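Local structure of D-isomer specific 2-hydroxyacid dehydrogenase NAD-binding (Xanthobacter autotrophicus, 4XA8) at residues Met106-Phe110 with Thr281-Ile287. The protein probably acts as an NAD(P)-dependent oxidoreductase on D-2-hydroxyacids and is known to bind NADPH. Coordinates in Å, arbitrary orientation, origin at the centre of the assembly. Numbering follows the deposited sequence.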
# COMPACT_ATOMS: atom_id res chain seq x y z
N MET A 106 -1.22 -7.54 -10.91
CA MET A 106 -2.21 -6.82 -10.17
C MET A 106 -2.47 -7.42 -8.77
O MET A 106 -2.68 -6.72 -7.80
CB MET A 106 -3.50 -6.83 -10.98
CG MET A 106 -4.62 -5.98 -10.40
SD MET A 106 -6.16 -6.21 -11.31
CE MET A 106 -7.22 -5.17 -10.34
N MET A 107 -2.50 -8.74 -8.69
CA MET A 107 -2.59 -9.39 -7.40
C MET A 107 -1.35 -9.13 -6.52
O MET A 107 -1.48 -8.83 -5.34
CB MET A 107 -2.84 -10.89 -7.60
CG MET A 107 -2.71 -11.67 -6.32
SD MET A 107 -4.06 -11.37 -5.18
CE MET A 107 -5.31 -12.42 -5.96
N ALA A 108 -0.15 -9.24 -7.09
CA ALA A 108 1.04 -9.03 -6.28
C ALA A 108 1.08 -7.61 -5.78
O ALA A 108 1.50 -7.39 -4.65
CB ALA A 108 2.30 -9.29 -7.08
N SER A 109 0.69 -6.66 -6.62
CA SER A 109 0.69 -5.24 -6.24
C SER A 109 -0.33 -5.05 -5.12
O SER A 109 -0.06 -4.35 -4.12
CB SER A 109 0.31 -4.37 -7.44
OG SER A 109 1.29 -4.41 -8.46
N PHE A 110 -1.51 -5.68 -5.21
CA PHE A 110 -2.49 -5.52 -4.16
C PHE A 110 -2.00 -6.11 -2.80
O PHE A 110 -2.17 -5.53 -1.74
CB PHE A 110 -3.83 -6.18 -4.56
CG PHE A 110 -4.94 -5.88 -3.58
CD1 PHE A 110 -5.54 -4.64 -3.57
CD2 PHE A 110 -5.33 -6.81 -2.65
CE1 PHE A 110 -6.54 -4.34 -2.66
CE2 PHE A 110 -6.33 -6.52 -1.75
CZ PHE A 110 -6.94 -5.28 -1.75
N THR A 281 -12.50 -4.97 1.55
CA THR A 281 -12.38 -4.59 0.17
C THR A 281 -13.26 -5.51 -0.71
O THR A 281 -13.29 -6.72 -0.54
CB THR A 281 -10.92 -4.54 -0.35
OG1 THR A 281 -10.23 -5.79 -0.22
CG2 THR A 281 -10.08 -3.40 0.37
N PRO A 282 -13.93 -4.94 -1.70
CA PRO A 282 -14.86 -5.84 -2.34
C PRO A 282 -14.30 -6.47 -3.60
O PRO A 282 -14.58 -5.98 -4.70
CB PRO A 282 -16.07 -4.93 -2.63
CG PRO A 282 -15.51 -3.54 -2.62
CD PRO A 282 -14.12 -3.55 -2.13
N HIS A 283 -13.53 -7.56 -3.48
CA HIS A 283 -12.98 -8.26 -4.65
C HIS A 283 -12.10 -7.45 -5.55
O HIS A 283 -12.23 -7.50 -6.78
CB HIS A 283 -14.13 -8.80 -5.49
CG HIS A 283 -14.42 -10.23 -5.21
ND1 HIS A 283 -14.86 -11.10 -6.18
CD2 HIS A 283 -14.30 -10.96 -4.08
CE1 HIS A 283 -15.01 -12.30 -5.66
NE2 HIS A 283 -14.67 -12.24 -4.38
N LEU A 284 -11.20 -6.69 -4.97
CA LEU A 284 -10.31 -5.83 -5.70
C LEU A 284 -9.04 -6.50 -6.14
O LEU A 284 -8.35 -5.99 -7.01
CB LEU A 284 -9.89 -4.64 -4.85
CG LEU A 284 -11.03 -3.77 -4.34
CD1 LEU A 284 -10.39 -2.61 -3.56
CD2 LEU A 284 -11.91 -3.28 -5.47
N ALA A 285 -8.66 -7.60 -5.50
CA ALA A 285 -7.31 -8.13 -5.77
C ALA A 285 -7.27 -8.82 -7.13
O ALA A 285 -6.27 -8.79 -7.82
CB ALA A 285 -6.93 -9.13 -4.70
N SER A 286 -8.37 -9.47 -7.47
CA SER A 286 -8.46 -10.42 -8.57
C SER A 286 -9.55 -10.02 -9.58
O SER A 286 -10.08 -10.88 -10.31
CB SER A 286 -8.82 -11.79 -7.95
OG SER A 286 -9.91 -11.63 -7.02
N ILE A 287 -9.85 -8.73 -9.69
CA ILE A 287 -10.94 -8.23 -10.56
C ILE A 287 -10.67 -8.41 -12.08
O ILE A 287 -9.60 -8.10 -12.59
CB ILE A 287 -11.35 -6.78 -10.18
CG1 ILE A 287 -12.77 -6.45 -10.69
CG2 ILE A 287 -10.36 -5.76 -10.68
CD1 ILE A 287 -13.88 -6.73 -9.68
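One helical turn, closed by the Phe-110 N to Met-106 O hydrogen bond (3.0 Å), faces an irregular loop that bends at an inverse gamma turn centred on Pro-282. The backbones come closest at Met-107 and Ala-285, CA to CA 5.2 Å, as the single methyl of Ala-285 permits. Ala-285 CB lies 3.7 Å from Met-107 SD and 3.5 Å from Phe-110 CD2, while Ala-285 CA sits over one face of the ring. Flexible Met-107 bends its end toward Ala-285 and Ser-286 although its CA-to-CB bond points sideways. The flat, apolar ring reaches further, Phe-110 CE1 lying 4.0 Å from Leu-284 CB. Thr-281 places OG1 3.7 Å from Phe-110 CZ and hydrogen-bonds through this hydroxyl to Asp-259, whose carboxylate also accepts from the backbone N of Leu-284 and Ala-285. The loop follows strand 278-280, outermost within this chain in the parallel Rossmann-type sheet; Ala-285 and Ser-286 belong to an observed NADPH site, as does Val-233, on which Met-107 packs, so the contact probably sets helix 103-119 against the cofactor pocket. Unbranched Met-106, all-trans, places CE 3.2 Å from Ile-287 CG2 and 3.6 Å from Leu-284 O, which accepts a hydrogen bond from Arg-120 of the second subunit.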